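Local coordinates for protein oligoribonuclease (Colwellia psychrerythraea, PDB 6A4D) that hydrolyses small RNAs, probably trimming short oligoribonucleotides from one end as an exonuclease of the RNase H-like clan, at residues Leu74-Arg77 and Cys78-Glu82; Ser52-Asp55 and Asp56-Asp59. The protein carries 1 engineered substitution. One frame throughout, in Å; residues are numbered along the deposited sequence.

Two short helical segments, each held by its own local bonds, are joined here by the salt bridges of one arginine and by packing of Leu58. Contact 2 (Ser52-Asp59) comes first along the chain and starts helix 55-59, while contact 1 (Leu74-Glu82) spans helix 74-80 and its exit; their centres lie about 9 Å apart. Arg79 of contact 1 reaches across with both terminal nitrogens, NH1 to Asp55 OD1 at 2.6 Å and NH2 to Asp59 OD1 at 2.8 Å, while its CG packs on Leu58 CD1 at 3.4 Å. Contact 1 is closer to the bound pNP-TMP: the Leu74 side chain is about 6 Å from this ligand, against about 11 Å for Leu58 of contact 2.

Contact 1: residues Leu74-Arg77 and Cys78-Glu82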
loop_
_atom_site.group_PDB
_atom_site.type_symbol
_atom_site.label_atom_id
_atom_site.label_comp_id
_atom_site.label_asym_id
_atom_site.label_seq_id
_atom_site.Cartn_x
_atom_site.Cartn_y
_atom_site.Cartn_z
ATOM N N LEU A 74 -0.922 24.691 -9.544
ATOM C CA LEU A 74 0.035 23.624 -9.875
ATOM C C LEU A 74 0.115 23.598 -11.391
ATOM O O LEU A 74 1.210 23.711 -11.953
ATOM C CB LEU A 74 -0.411 22.255 -9.344
ATOM C CG LEU A 74 0.385 20.997 -9.735
ATOM C CD1 LEU A 74 1.869 21.136 -9.431
ATOM C CD2 LEU A 74 -0.167 19.781 -8.999
ATOM N N THR A 75 -1.062 23.505 -12.023
ATOM C CA THR A 75 -1.201 23.647 -13.463
ATOM C C THR A 75 -0.332 24.735 -14.052
ATOM O O THR A 75 0.308 24.516 -15.089
ATOM C CB THR A 75 -2.629 23.929 -13.889
ATOM O OG1 THR A 75 -3.482 22.927 -13.351
ATOM C CG2 THR A 75 -2.737 23.892 -15.419
ATOM N N GLN A 76 -0.281 25.878 -13.377
ATOM C CA GLN A 76 0.497 27.001 -13.861
ATOM C C GLN A 76 1.979 26.740 -13.675
ATOM O O GLN A 76 2.773 26.973 -14.608
ATOM C CB GLN A 76 0.083 28.320 -13.167
ATOM C CG GLN A 76 0.941 29.556 -13.499
ATOM C CD GLN A 76 1.142 29.812 -15.005
ATOM O OE1 GLN A 76 0.300 29.480 -15.846
ATOM N NE2 GLN A 76 2.272 30.415 -15.339
ATOM N N ARG A 77 2.356 26.280 -12.474
ATOM C CA ARG A 77 3.760 25.899 -12.235
ATOM C C ARG A 77 4.265 24.822 -13.207
ATOM O O ARG A 77 5.440 24.785 -13.505
ATOM C CB ARG A 77 3.988 25.455 -10.793
ATOM C CG ARG A 77 4.154 26.620 -9.840
ATOM C CD ARG A 77 3.720 26.181 -8.447
ATOM N NE ARG A 77 4.688 25.204 -8.007
ATOM C CZ ARG A 77 4.445 24.051 -7.393
ATOM N NH1 ARG A 77 3.208 23.692 -7.080
ATOM N NH2 ARG A 77 5.480 23.251 -7.089
ATOM N N CYS A 78 3.369 23.969 -13.682
ATOM C CA CYS A 78 3.714 22.913 -14.610
ATOM C C CYS A 78 3.993 23.516 -16.018
ATOM O O CYS A 78 5.010 23.172 -16.646
ATOM C CB CYS A 78 2.660 21.775 -14.591
ATOM S SG CYS A 78 2.737 20.687 -13.101
ATOM N N ARG A 79 3.128 24.431 -16.475
ATOM C CA ARG A 79 3.390 25.274 -17.683
ATOM C C ARG A 79 4.695 26.083 -17.620
ATOM O O ARG A 79 5.390 26.190 -18.622
ATOM C CB ARG A 79 2.235 26.245 -17.931
ATOM C CG ARG A 79 0.917 25.604 -18.352
ATOM C CD ARG A 79 -0.108 26.696 -18.700
ATOM N NE ARG A 79 -1.493 26.275 -18.439
ATOM C CZ ARG A 79 -2.194 25.396 -19.179
ATOM N NH1 ARG A 79 -1.669 24.809 -20.262
ATOM N NH2 ARG A 79 -3.438 25.066 -18.821
ATOM N N ASP A 80 5.027 26.645 -16.460
ATOM C CA ASP A 80 6.303 27.386 -16.281
ATOM C C ASP A 80 7.519 26.474 -16.267
ATOM O O ASP A 80 8.626 26.894 -16.622
ATOM C CB ASP A 80 6.341 28.178 -14.951
ATOM C CG ASP A 80 5.193 29.185 -14.802
ATOM O OD1 ASP A 80 4.738 29.769 -15.818
ATOM O OD2 ASP A 80 4.753 29.386 -13.639
ATOM N N SER A 81 7.331 25.238 -15.800
ATOM C CA SER A 81 8.453 24.326 -15.633
ATOM C C SER A 81 9.079 23.874 -16.965
ATOM O O SER A 81 8.358 23.561 -17.930
ATOM C CB SER A 81 8.038 23.077 -14.862
ATOM O OG SER A 81 9.201 22.369 -14.445
ATOM N N GLU A 82 10.407 23.783 -16.944
ATOM C CA GLU A 82 11.188 23.006 -17.886
ATOM C C GLU A 82 11.768 21.732 -17.246
ATOM O O GLU A 82 12.681 21.095 -17.819
ATOM C CB GLU A 82 12.382 23.836 -18.382
ATOM C CG GLU A 82 12.086 25.218 -18.940
ATOM C CD GLU A 82 13.385 25.885 -19.378
ATOM O OE1 GLU A 82 14.264 26.057 -18.515
ATOM O OE2 GLU A 82 13.565 26.181 -20.581
HETATM O O HOH W 1 -1.967 28.074 -15.735
#
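Leu74 meets Cys78 one helical turn on, by both backbone and side chain. Its carbonyl O accepts the Cys78 N-H at 2.8 Å. CG, anti to the backbone N (chi1 173°), sits beside the carbonyl carbon, which lets CD1 come to 3.8 Å from Cys78 SG, an apolar touch between two buried side chains. Thr75 repeats the backbone step, its O accepting from Arg79 N. Their side chains run alongside each other in the same direction, and the threonine methyl CG2 approaches the guanidinium obliquely, 3.7 Å from NH2. The main hold on this guanidinium comes from helix 55-59, where NH1 and NH2 form salt bridges with Asp55 and Asp59. Gln76 accepts the Asp80 N-H through its carbonyl O at 2.9 Å, while its chain bends at chi2 and its amide is placed between two neighbours. OE1 takes a hydrogen bond of 2.7 Å from a water. That water in turn accepts from Arg79 NE at 3.3 Å, sitting in the guanidinium plane at its edge and bridging the two side chains. At the amide's other end, Gln76 NE2 is only 2.6 Å from Asp80 OD1, with the planes of amide and carboxylate turned 68° apart; the N-H is poorly aimed at OD1, so proximity alone does not make this a hydrogen bond. Arg77 gives the last i to i+4 link, a weak one from Ser81 N to its O at 3.0 Å, just where Ser81 leaves helical geometry. In the fold, Leu74 and Thr75 touch His69 of helix 63-72, Cys78 packs on Leu29, Ala50 and Leu58, and Arg77 pairs with Glu30, seating helix 74-80 against strands 28-36 and 42-50, with helix 55-59 at its flank.

Contact 2: residues Ser52-Asp55 and Asp56-Asp59; sequences SQTD and DVLD
Thr54 turns its hydroxyl between its own backbone N and carbonyl carbon (chi1 62°), and from there OG1 faces the amide of Val57. The result is an N-cap: Val57 N donates to Thr54 OG1 at 3.2 Å, nearly straight at 162°, occupying an amide that the first turn of a helix cannot pair within itself. Gln53, just ahead of the cap, bends at chi2 (-73°) and folds back across Val57. Its CB rests 3.8 Å from Val57 CG1, while OE1 lies 4.0 Å from both valine methyls, CG1 and CG2. Because valine has no acceptor to return to the Thr54 N-H, the reciprocal half of a capping box is missing. Replacing Val57 by alanine removes CG1 and CG2, which is likely to open a gap beside Gln53 CB and OE1. Beyond the cap, Thr54 O accepts from Leu58 N at 3.2 Å, and the Leu58 CG lies 3.5 Å from that same oxygen. Asp59 N closes the turn onto Asp55 O at 3.1 Å. The carboxylates of Asp55 and Asp59 stand one turn apart, 4.9 Å between Asp55 OD1 and Asp59 OD2; each is salt-bridged through its OD1 to Arg79 of helix 74-80, which probably offsets their repulsion. The turn thus follows strand 42-50 as the start of helix 55-59; Leu58 is inserted between Leu29 of strand 28-36 and helix 74-80, and Gln53 NE2 ties the preceding loop to Ile28 O at the start of that strand.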
loop_
_atom_site.group_PDB
_atom_site.type_symbol
_atom_site.label_atom_id
_atom_site.label_comp_id
_atom_site.label_asym_id
_atom_site.label_seq_id
_atom_site.Cartn_x
_atom_site.Cartn_y
_atom_site.Cartn_z
ATOM N N SER A 52 7.376 19.457 -15.798
ATOM C CA SER A 52 6.965 20.040 -17.066
ATOM C C SER A 52 6.061 19.085 -17.817
ATOM O O SER A 52 6.332 17.885 -17.929
ATOM C CB SER A 52 8.192 20.371 -17.936
ATOM O OG SER A 52 7.776 20.796 -19.215
ATOM N N GLN A 53 4.953 19.629 -18.272
ATOM C CA GLN A 53 4.055 18.956 -19.139
ATOM C C GLN A 53 3.601 19.999 -20.155
ATOM O O GLN A 53 3.498 21.206 -19.861
ATOM C CB GLN A 53 2.871 18.408 -18.333
ATOM C CG GLN A 53 3.256 17.424 -17.215
ATOM C CD GLN A 53 3.692 16.068 -17.733
ATOM O OE1 GLN A 53 3.679 15.837 -18.912
ATOM N NE2 GLN A 53 4.040 15.151 -16.844
ATOM N N THR A 54 3.346 19.546 -21.367
ATOM C CA THR A 54 2.823 20.443 -22.409
ATOM C C THR A 54 1.404 20.917 -22.057
ATOM O O THR A 54 0.780 20.429 -21.104
ATOM C CB THR A 54 2.688 19.690 -23.721
ATOM O OG1 THR A 54 1.754 18.639 -23.498
ATOM C CG2 THR A 54 4.047 19.117 -24.197
ATOM N N ASP A 55 0.878 21.814 -22.877
ATOM C CA ASP A 55 -0.550 22.166 -22.842
ATOM C C ASP A 55 -1.468 21.026 -23.268
ATOM O O ASP A 55 -2.562 20.882 -22.735
ATOM C CB ASP A 55 -0.823 23.395 -23.708
ATOM C CG ASP A 55 -0.170 24.652 -23.163
ATOM O OD1 ASP A 55 0.242 24.656 -21.982
ATOM O OD2 ASP A 55 -0.067 25.647 -23.919
ATOM N N ASP A 56 -1.057 20.201 -24.213
ATOM C CA ASP A 56 -1.887 19.038 -24.529
ATOM C C ASP A 56 -2.238 18.339 -23.232
ATOM O O ASP A 56 -3.408 18.060 -22.960
ATOM C CB ASP A 56 -1.180 18.027 -25.423
ATOM C CG ASP A 56 -1.931 16.701 -25.483
ATOM O OD1 ASP A 56 -3.105 16.757 -25.849
ATOM O OD2 ASP A 56 -1.384 15.621 -25.143
ATOM N N VAL A 57 -1.209 18.075 -22.425
ATOM C CA VAL A 57 -1.406 17.280 -21.229
ATOM C C VAL A 57 -2.301 18.016 -20.241
ATOM O O VAL A 57 -3.305 17.469 -19.797
ATOM C CB VAL A 57 -0.065 16.868 -20.576
ATOM C CG1 VAL A 57 -0.272 16.349 -19.151
ATOM C CG2 VAL A 57 0.585 15.806 -21.433
ATOM N N LEU A 58 -1.946 19.250 -19.925
ATOM C CA LEU A 58 -2.581 19.928 -18.814
ATOM C C LEU A 58 -4.073 20.152 -19.064
ATOM O O LEU A 58 -4.924 19.866 -18.195
ATOM C CB LEU A 58 -1.853 21.231 -18.510
ATOM C CG LEU A 58 -0.485 20.984 -17.854
ATOM C CD1 LEU A 58 0.248 22.320 -17.738
ATOM C CD2 LEU A 58 -0.590 20.262 -16.488
ATOM N N ASP A 59 -4.384 20.546 -20.295
ATOM C CA ASP A 59 -5.755 20.883 -20.687
ATOM C C ASP A 59 -6.718 19.694 -20.852
ATOM O O ASP A 59 -7.918 19.937 -20.881
ATOM C CB ASP A 59 -5.726 21.744 -21.944
ATOM C CG ASP A 59 -4.804 22.945 -21.800
ATOM O OD1 ASP A 59 -4.328 23.191 -20.663
ATOM O OD2 ASP A 59 -4.519 23.636 -22.813
#